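PDB 6AII: beta-agarase from Persicobacter, which probably cleaves the beta-1,4 linkages of agarose as a family GH16 glycoside hydrolase, releasing neoagarobiose as product. Local coordinates for residues R160-N166 against A295-T300; Q63-V69 against A102-V108; P226-E230 against T240-K244. One frame throughout, in Å; residues are numbered along the deposited sequence.

Contact 1: residues R160-N166 against A295-T300; sequences RTGTAMN and AGRYPT
The guanidinium of R160 bridges two carbonyls of 295-300: R160 NH1 gives a hydrogen bond to G296 O at 2.8 Å, and R160 NH2 one to Y298 O, also at 2.8 Å. Both oxygens lie close to the guanidinium plane, but the NH2 donor stands well above the Y298 carbonyl plane. R160 NH1 also donates to A164 O of its own loop at 2.9 Å, this time on a lone pair, and NH2 has a salt-bridge partner in E303; these bonds together fix the rotation of the group. A second arginine reaches the other way: R297, bent at chi3 (-53°), turns NH1 to a lone pair of T163 O at 2.9 Å. T163 OG1 in turn donates to A295 O at 2.7 Å. This OG1 sits between the backbone N and carbonyl carbon of T163 (chi1 59°), on the side of A295.

Packing is thinner. A164 CB rests 3.7 Å from G296 O, A295 CB meets T163 CB, and the methylene CD of R297 lies 3.6 Å from N166 OD1; the N166 amide donates to Y152 O and G154 O. G296, at positive phi, closes helix 290-294 with a Schellman motif. From there 295-300 leads to helix 301-306, which T300 caps, while 160-166 runs into helix 167-170; the contact therefore ties the loop joining two short helices to the approach of a third.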
loop_
_atom_site.group_PDB
_atom_site.type_symbol
_atom_site.label_atom_id
_atom_site.label_comp_id
_atom_site.label_asym_id
_atom_site.label_seq_id
_atom_site.Cartn_x
_atom_site.Cartn_y
_atom_site.Cartn_z
ATOM N N ARG A 160 -17.441 11.136 16.524
ATOM C CA ARG A 160 -16.056 11.049 16.889
ATOM C C ARG A 160 -15.544 12.409 17.317
ATOM O O ARG A 160 -15.790 13.407 16.621
ATOM C CB ARG A 160 -15.240 10.528 15.695
ATOM C CG ARG A 160 -15.480 9.057 15.407
ATOM C CD ARG A 160 -14.835 8.597 14.064
ATOM N NE ARG A 160 -14.865 7.131 13.971
ATOM C CZ ARG A 160 -14.032 6.314 14.600
ATOM N NH1 ARG A 160 -12.958 6.806 15.219
ATOM N NH2 ARG A 160 -14.256 5.010 14.558
ATOM N N THR A 161 -14.792 12.443 18.409
ATOM C CA THR A 161 -14.185 13.647 18.896
ATOM C C THR A 161 -12.741 13.393 19.301
ATOM O O THR A 161 -12.269 12.259 19.450
ATOM C CB THR A 161 -14.951 14.203 20.126
ATOM O OG1 THR A 161 -14.932 13.216 21.167
ATOM C CG2 THR A 161 -16.387 14.523 19.788
ATOM N N GLY A 162 -12.007 14.474 19.495
ATOM C CA GLY A 162 -10.615 14.409 19.931
ATOM C C GLY A 162 -9.728 13.570 19.019
ATOM O O GLY A 162 -9.777 13.661 17.769
ATOM N N THR A 163 -8.979 12.672 19.614
ATOM C CA THR A 163 -7.993 11.860 18.859
ATOM C C THR A 163 -8.700 10.821 17.977
ATOM O O THR A 163 -8.063 10.292 17.068
ATOM C CB THR A 163 -6.985 11.153 19.773
ATOM O OG1 THR A 163 -7.661 10.297 20.691
ATOM C CG2 THR A 163 -6.178 12.196 20.509
ATOM N N ALA A 164 -9.944 10.604 18.234
ATOM C CA ALA A 164 -10.712 9.570 17.461
ATOM C C ALA A 164 -11.123 10.144 16.096
ATOM O O ALA A 164 -11.644 9.379 15.242
ATOM C CB ALA A 164 -11.908 9.066 18.208
ATOM N N MET A 165 -10.980 11.468 15.916
ATOM C CA MET A 165 -11.323 12.026 14.611
ATOM C C MET A 165 -10.288 11.544 13.600
ATOM O O MET A 165 -9.105 11.620 13.823
ATOM C CB MET A 165 -11.395 13.557 14.684
ATOM C CG MET A 165 -12.561 13.911 15.575
ATOM S SD MET A 165 -12.806 15.734 15.694
ATOM C CE MET A 165 -11.180 16.306 16.138
ATOM N N ASN A 166 -10.798 11.162 12.422
ATOM C CA ASN A 166 -9.872 10.631 11.400
ATOM C C ASN A 166 -9.621 11.588 10.221
ATOM O O ASN A 166 -8.984 11.210 9.248
ATOM C CB ASN A 166 -10.429 9.322 10.826
ATOM C CG ASN A 166 -9.343 8.444 10.239
ATOM O OD1 ASN A 166 -8.273 8.337 10.830
ATOM N ND2 ASN A 166 -9.658 7.728 9.148
ATOM N N ALA A 295 -5.743 5.570 19.942
ATOM C CA ALA A 295 -6.295 6.932 19.798
ATOM C C ALA A 295 -7.807 6.919 19.572
ATOM O O ALA A 295 -8.422 8.014 19.571
ATOM C CB ALA A 295 -5.530 7.658 18.676
ATOM N N GLY A 296 -8.439 5.736 19.313
ATOM C CA GLY A 296 -9.814 5.646 19.028
ATOM C C GLY A 296 -10.111 5.654 17.521
ATOM O O GLY A 296 -11.294 5.529 17.129
ATOM N N ARG A 297 -9.028 5.704 16.715
ATOM C CA ARG A 297 -9.154 5.638 15.234
ATOM C C ARG A 297 -9.171 4.147 14.845
ATOM O O ARG A 297 -8.253 3.585 14.273
ATOM C CB ARG A 297 -8.034 6.443 14.582
ATOM C CG ARG A 297 -8.168 7.952 14.813
ATOM C CD ARG A 297 -7.096 8.810 14.152
ATOM N NE ARG A 297 -5.773 8.372 14.484
ATOM C CZ ARG A 297 -4.955 8.942 15.360
ATOM N NH1 ARG A 297 -5.391 9.932 16.128
ATOM N NH2 ARG A 297 -3.708 8.533 15.417
ATOM N N TYR A 298 -10.357 3.607 15.036
ATOM C CA TYR A 298 -10.608 2.216 15.045
ATOM C C TYR A 298 -12.115 2.017 14.850
ATOM O O TYR A 298 -12.900 2.766 15.444
ATOM C CB TYR A 298 -10.201 1.745 16.465
ATOM C CG TYR A 298 -10.208 0.263 16.630
ATOM C CD1 TYR A 298 -10.951 -0.413 17.591
ATOM C CD2 TYR A 298 -9.484 -0.476 15.693
ATOM C CE1 TYR A 298 -10.842 -1.787 17.730
ATOM C CE2 TYR A 298 -9.431 -1.854 15.770
ATOM C CZ TYR A 298 -10.077 -2.507 16.810
ATOM O OH TYR A 298 -9.960 -3.848 16.761
ATOM N N PRO A 299 -12.590 1.071 14.021
ATOM C CA PRO A 299 -14.072 1.037 13.778
ATOM C C PRO A 299 -14.901 0.784 15.042
ATOM O O PRO A 299 -14.508 -0.069 15.850
ATOM C CB PRO A 299 -14.265 -0.103 12.818
ATOM C CG PRO A 299 -12.946 -0.176 12.079
ATOM C CD PRO A 299 -11.944 0.081 13.178
ATOM N N THR A 300 -15.906 1.592 15.225
ATOM C CA THR A 300 -16.868 1.310 16.331
ATOM C C THR A 300 -17.710 0.117 15.922
ATOM O O THR A 300 -17.873 -0.181 14.777
ATOM C CB THR A 300 -17.740 2.520 16.646
ATOM O OG1 THR A 300 -18.555 2.852 15.525
ATOM C CG2 THR A 300 -16.923 3.735 16.995
#

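Contact 2: residues Q63-V69 against A102-V108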
loop_
_atom_site.group_PDB
_atom_site.type_symbol
_atom_site.label_atom_id
_atom_site.label_comp_id
_atom_site.label_asym_id
_atom_site.label_seq_id
_atom_site.Cartn_x
_atom_site.Cartn_y
_atom_site.Cartn_z
ATOM N N GLN A 63 -6.555 -8.922 13.654
ATOM C CA GLN A 63 -6.471 -10.355 13.559
ATOM C C GLN A 63 -6.687 -10.786 12.109
ATOM O O GLN A 63 -7.817 -10.942 11.671
ATOM C CB GLN A 63 -7.539 -11.063 14.415
ATOM C CG GLN A 63 -7.201 -11.024 15.905
ATOM C CD GLN A 63 -8.189 -11.747 16.783
ATOM O OE1 GLN A 63 -9.379 -11.854 16.498
ATOM N NE2 GLN A 63 -7.662 -12.267 17.903
ATOM N N TRP A 64 -5.587 -10.898 11.387
ATOM C CA TRP A 64 -5.654 -11.361 9.981
ATOM C C TRP A 64 -6.188 -12.778 9.990
ATOM O O TRP A 64 -5.739 -13.583 10.849
ATOM C CB TRP A 64 -4.316 -11.304 9.291
ATOM C CG TRP A 64 -3.850 -9.925 8.971
ATOM C CD1 TRP A 64 -4.610 -8.849 8.600
ATOM C CD2 TRP A 64 -2.502 -9.471 9.022
ATOM N NE1 TRP A 64 -3.806 -7.771 8.393
ATOM C CE2 TRP A 64 -2.517 -8.111 8.655
ATOM C CE3 TRP A 64 -1.278 -10.080 9.297
ATOM C CZ2 TRP A 64 -1.366 -7.348 8.559
ATOM C CZ3 TRP A 64 -0.142 -9.304 9.234
ATOM C CH2 TRP A 64 -0.176 -7.971 8.857
ATOM N N ARG A 65 -7.135 -13.051 9.098
ATOM C CA ARG A 65 -7.733 -14.368 9.007
ATOM C C ARG A 65 -7.798 -14.706 7.532
ATOM O O ARG A 65 -8.196 -13.870 6.742
ATOM C CB ARG A 65 -9.125 -14.375 9.619
ATOM C CG ARG A 65 -9.157 -14.230 11.139
ATOM C CD ARG A 65 -8.498 -15.407 11.817
ATOM N NE ARG A 65 -8.524 -15.302 13.284
ATOM C CZ ARG A 65 -7.514 -14.881 14.048
ATOM N NH1 ARG A 65 -6.387 -14.388 13.526
ATOM N NH2 ARG A 65 -7.654 -14.989 15.385
ATOM N N HIS A 66 -7.521 -15.961 7.215
ATOM C CA HIS A 66 -7.599 -16.398 5.827
ATOM C C HIS A 66 -8.999 -16.100 5.250
ATOM O O HIS A 66 -9.120 -15.675 4.056
ATOM C CB HIS A 66 -7.370 -17.921 5.735
ATOM C CG HIS A 66 -5.967 -18.287 6.066
ATOM N ND1 HIS A 66 -5.605 -18.756 7.331
ATOM C CD2 HIS A 66 -4.818 -18.170 5.382
ATOM C CE1 HIS A 66 -4.301 -18.922 7.376
ATOM N NE2 HIS A 66 -3.802 -18.658 6.173
ATOM N N GLU A 67 -10.061 -16.295 6.028
ATOM C CA GLU A 67 -11.417 -16.195 5.536
ATOM C C GLU A 67 -11.896 -14.741 5.379
ATOM O O GLU A 67 -13.057 -14.507 5.074
ATOM C CB GLU A 67 -12.402 -16.942 6.445
ATOM C CG GLU A 67 -12.360 -16.511 7.897
ATOM C CD GLU A 67 -11.445 -17.326 8.799
ATOM O OE1 GLU A 67 -10.309 -17.682 8.381
ATOM O OE2 GLU A 67 -11.835 -17.492 9.989
ATOM N N ASN A 68 -11.007 -13.771 5.588
ATOM C CA ASN A 68 -11.337 -12.346 5.419
ATOM C C ASN A 68 -10.782 -11.843 4.076
ATOM O O ASN A 68 -10.754 -10.628 3.853
ATOM C CB ASN A 68 -10.830 -11.499 6.584
ATOM C CG ASN A 68 -11.801 -11.563 7.758
ATOM O OD1 ASN A 68 -12.058 -12.667 8.292
ATOM N ND2 ASN A 68 -12.400 -10.438 8.164
ATOM N N VAL A 69 -10.438 -12.771 3.179
ATOM C CA VAL A 69 -10.088 -12.424 1.789
ATOM C C VAL A 69 -10.998 -13.241 0.866
ATOM O O VAL A 69 -11.092 -14.452 0.974
ATOM C CB VAL A 69 -8.607 -12.710 1.470
ATOM C CG1 VAL A 69 -8.276 -12.470 -0.017
ATOM C CG2 VAL A 69 -7.632 -11.916 2.326
ATOM N N ALA A 102 -11.003 -7.041 19.095
ATOM C CA ALA A 102 -10.228 -7.218 17.879
ATOM C C ALA A 102 -11.080 -6.883 16.637
ATOM O O ALA A 102 -12.321 -6.789 16.678
ATOM C CB ALA A 102 -9.748 -8.629 17.791
ATOM N N THR A 103 -10.359 -6.698 15.546
ATOM C CA THR A 103 -11.026 -6.657 14.235
ATOM C C THR A 103 -10.382 -7.718 13.361
ATOM O O THR A 103 -9.144 -7.671 13.114
ATOM C CB THR A 103 -10.962 -5.244 13.633
ATOM O OG1 THR A 103 -11.385 -4.264 14.573
ATOM C CG2 THR A 103 -11.749 -5.138 12.324
ATOM N N GLN A 104 -11.148 -8.682 12.845
ATOM C CA GLN A 104 -10.653 -9.655 11.949
ATOM C C GLN A 104 -10.509 -9.016 10.572
ATOM O O GLN A 104 -11.412 -8.242 10.210
ATOM C CB GLN A 104 -11.545 -10.891 11.897
ATOM C CG GLN A 104 -11.555 -11.687 13.229
ATOM C CD GLN A 104 -12.410 -11.049 14.282
ATOM O OE1 GLN A 104 -13.598 -10.705 14.069
ATOM N NE2 GLN A 104 -11.807 -10.826 15.492
ATOM N N MET A 105 -9.382 -9.269 9.953
ATOM C CA MET A 105 -9.016 -8.476 8.768
ATOM C C MET A 105 -8.307 -9.347 7.774
ATOM O O MET A 105 -7.995 -10.479 8.047
ATOM C CB MET A 105 -8.131 -7.298 9.200
ATOM C CG MET A 105 -8.918 -6.213 9.898
ATOM S SD MET A 105 -7.845 -4.851 10.452
ATOM C CE MET A 105 -8.823 -3.418 10.108
ATOM N N GLY A 106 -8.046 -8.837 6.575
ATOM C CA GLY A 106 -7.363 -9.633 5.581
ATOM C C GLY A 106 -6.026 -9.062 5.169
ATOM O O GLY A 106 -5.737 -7.835 5.293
ATOM N N CYS A 107 -5.188 -9.949 4.628
ATOM C CA CYS A 107 -3.871 -9.626 4.180
ATOM C C CYS A 107 -3.539 -10.542 3.001
ATOM O O CYS A 107 -3.828 -11.741 3.091
ATOM C CB CYS A 107 -2.877 -9.786 5.329
ATOM S SG CYS A 107 -1.193 -9.378 4.890
ATOM N N VAL A 108 -3.013 -9.966 1.915
ATOM C CA VAL A 108 -2.695 -10.714 0.732
ATOM C C VAL A 108 -1.237 -10.503 0.356
ATOM O O VAL A 108 -0.763 -9.348 0.367
ATOM C CB VAL A 108 -3.636 -10.262 -0.397
ATOM C CG1 VAL A 108 -3.225 -10.879 -1.700
ATOM C CG2 VAL A 108 -5.071 -10.605 -0.041
HETATM O O HOH W 1 -5.905 -12.758 5.320
#
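Q63 and W64 pair in parallel with Q104 and M105, through Q63 N to T103 O, M105 N to Q63 O and R65 N to M105 O, each 2.9 Å; beyond R65 the chain of 63-69 leaves this pairing in a short 3-10 turn, and N68 comes back beside G106.

On one face of the sheet the side chains of Q63 and Q104 run side by side in the same direction. Q104 NE2 donates to Q63 OE1 at 2.8 Å, the acceptor lying near the Q104 amide plane although the two amides are turned 56° apart. Q104 bends at chi2 (77°) to bring NE2 there, and its OE1 is taken by N83 N. A102 CB sits 3.5 Å from Q63 OE1, and the aliphatic part of R65 crosses Q104.

On the other face the indole of W64 lies over C107. C107 CB is 3.6 Å from the centroid of the W64 five-membered ring, almost exactly on its normal, a CH-pi contact; C107 SG stands 4.1 Å from the centroid of the W64 six-membered ring. C107 SG is anti to its backbone N (chi1 -179°), which carries the sulfur along the indole from the smaller ring to the larger. M105 CB meets W64 CD1, while W64 NE1 donates to I286 O.

Away from the indole, V69 CG1 touches V108 CG2 at 3.7 Å. A water accepts from C107 N and lies 2.9 Å from R65 O, linking the two segments where direct pairing has ended. The N68 amide donates to V79 O. The chemistry is therefore divided: amides are paired on the Q63 face, whereas the buried W64 face relies on sulfur and aromatic contacts, its indole N-H satisfied by a neighbouring strand.

Contact 3: residues P226-E230 against T240-K244; sequences PNHLE and TLSGK
The imidazole of H228 has L241 O over one face, 3.9 Å above the ring plane and offset toward the rim. S242 OG meets the ring edge at H228 ND1, 2.8 Å away, in a hydrogen bond for which either atom could be the donor. At another part of the edge H228 NE2 donates to E230 OE2 at 2.7 Å, nearly straight at 164°; the carboxylate oxygen is reached on its anti side and lies close to the ring plane. Two polar partners thus fix the rotation of the imidazole, and the carboxylate would be expected to favour a proton on NE2. CG of H228 is anti to the backbone N (chi1 -168°), as is OG of S242, which brings the two groups together across the strands. T240 CG2 approaches the ring obliquely, 3.8 Å from H228 CE1.

Strands 228-233 and 236-242 form a beta hairpin within the antiparallel sheet of this GH16 beta-sandwich. Between the short segments 228-230 and 240-242 the axes come within 4.7 Å and run antiparallel at 175°. L229 and L241 are the hydrogen-bonded pair, each N-H reaching the other's carbonyl oxygen; H228 with S242 and E230 with T240 are non-hydrogen-bonded pairs. Beyond the H228-S242 pair, G243 N donates to N227 O at 2.9 Å, where G243 turns at positive phi.

E230 and T240 stand side by side on the H228 face, CG of E230 being 3.5 Å from T240 OG1. Their polar ends have other partners: E230 OE1 bonds Y232 OH, and T240 OG1 bonds W237 NE1. L229 and L241 point to the opposite face, where both are buried and touch H177 of strand 173-181.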
loop_
_atom_site.group_PDB
_atom_site.type_symbol
_atom_site.label_atom_id
_atom_site.label_comp_id
_atom_site.label_asym_id
_atom_site.label_seq_id
_atom_site.Cartn_x
_atom_site.Cartn_y
_atom_site.Cartn_z
ATOM N N PRO A 226 17.729 1.668 -9.287
ATOM C CA PRO A 226 17.901 1.608 -7.867
ATOM C C PRO A 226 17.875 2.978 -7.175
ATOM O O PRO A 226 17.744 2.968 -5.957
ATOM C CB PRO A 226 19.263 0.891 -7.656
ATOM C CG PRO A 226 19.352 0.052 -8.919
ATOM C CD PRO A 226 18.846 0.977 -9.988
ATOM N N ASN A 227 18.004 4.068 -7.905
ATOM C CA ASN A 227 17.948 5.387 -7.314
ATOM C C ASN A 227 16.826 6.229 -7.953
ATOM O O ASN A 227 16.960 7.445 -8.056
ATOM C CB ASN A 227 19.302 6.105 -7.447
ATOM C CG ASN A 227 20.308 5.458 -6.511
ATOM O OD1 ASN A 227 20.267 5.691 -5.303
ATOM N ND2 ASN A 227 21.112 4.547 -7.056
ATOM N N HIS A 228 15.717 5.613 -8.363
ATOM C CA HIS A 228 14.680 6.378 -9.096
ATOM C C HIS A 228 13.306 5.727 -8.879
ATOM O O HIS A 228 13.045 4.618 -9.409
ATOM C CB HIS A 228 15.031 6.527 -10.572
ATOM C CG HIS A 228 14.150 7.525 -11.275
ATOM N ND1 HIS A 228 14.564 8.783 -11.618
ATOM C CD2 HIS A 228 12.879 7.442 -11.734
ATOM C CE1 HIS A 228 13.606 9.442 -12.265
ATOM N NE2 HIS A 228 12.554 8.623 -12.347
ATOM N N LEU A 229 12.393 6.490 -8.241
ATOM C CA LEU A 229 11.020 6.046 -8.038
ATOM C C LEU A 229 10.076 7.171 -8.498
ATOM O O LEU A 229 10.362 8.359 -8.252
ATOM C CB LEU A 229 10.753 5.834 -6.551
ATOM C CG LEU A 229 11.485 4.731 -5.824
ATOM C CD1 LEU A 229 11.080 4.784 -4.351
ATOM C CD2 LEU A 229 11.173 3.383 -6.428
ATOM N N GLU A 230 9.016 6.779 -9.210
ATOM C CA GLU A 230 8.010 7.752 -9.586
ATOM C C GLU A 230 6.663 7.226 -9.148
ATOM O O GLU A 230 6.334 6.053 -9.349
ATOM C CB GLU A 230 7.913 7.988 -11.099
ATOM C CG GLU A 230 9.238 8.429 -11.714
ATOM C CD GLU A 230 9.248 8.471 -13.231
ATOM O OE1 GLU A 230 8.240 8.055 -13.878
ATOM O OE2 GLU A 230 10.330 8.832 -13.782
ATOM N N THR A 240 8.447 12.262 -7.756
ATOM C CA THR A 240 9.660 11.513 -8.212
ATOM C C THR A 240 10.739 11.688 -7.139
ATOM O O THR A 240 10.929 12.803 -6.622
ATOM C CB THR A 240 10.216 12.082 -9.513
ATOM O OG1 THR A 240 9.287 11.722 -10.545
ATOM C CG2 THR A 240 11.581 11.506 -9.850
ATOM N N LEU A 241 11.430 10.617 -6.810
ATOM C CA LEU A 241 12.712 10.678 -6.066
ATOM C C LEU A 241 13.783 10.134 -7.038
ATOM O O LEU A 241 13.594 9.082 -7.592
ATOM C CB LEU A 241 12.663 9.788 -4.833
ATOM C CG LEU A 241 12.091 10.410 -3.556
ATOM C CD1 LEU A 241 10.649 10.766 -3.739
ATOM C CD2 LEU A 241 12.252 9.529 -2.321
ATOM N N SER A 242 14.853 10.912 -7.206
ATOM C CA SER A 242 15.889 10.556 -8.209
ATOM C C SER A 242 17.264 10.973 -7.684
ATOM O O SER A 242 17.596 12.157 -7.756
ATOM C CB SER A 242 15.624 11.210 -9.525
ATOM O OG SER A 242 16.398 10.527 -10.521
ATOM N N GLY A 243 17.999 10.022 -7.132
ATOM C CA GLY A 243 19.360 10.362 -6.553
ATOM C C GLY A 243 19.268 11.313 -5.379
ATOM O O GLY A 243 18.683 10.963 -4.356
ATOM N N LYS A 244 19.782 12.550 -5.560
ATOM C CA LYS A 244 19.756 13.521 -4.507
ATOM C C LYS A 244 18.616 14.508 -4.720
ATOM O O LYS A 244 18.440 15.420 -3.896
ATOM C CB LYS A 244 21.077 14.306 -4.443
ATOM C CG LYS A 244 22.283 13.428 -4.183
ATOM C CD LYS A 244 23.524 14.296 -3.970
ATOM C CE LYS A 244 24.693 13.417 -3.609
ATOM N NZ LYS A 244 25.863 14.250 -3.235
#

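In the fold
Contact 2 is the buried one, with most of its residues in the interior, whereas contacts 1 and 3 are only partly buried. Contacts 2 and 3 both join beta strands but in different sheets, parallel in the mixed sheet and antiparallel in the other, on opposite sides of the chain's centre with nearest atoms about 19 Å apart. Contact 1 joins loops, and arginines binding carbonyl oxygens replace the strand pairing. It touches contact 2 through Y298 OH, probably hydrogen-bonded to T103 OG1 at 2.6 Å. Contact 3, a local hairpin, is nested along the chain within the long loop that contact 1 closes, yet their centres are about 36 Å apart.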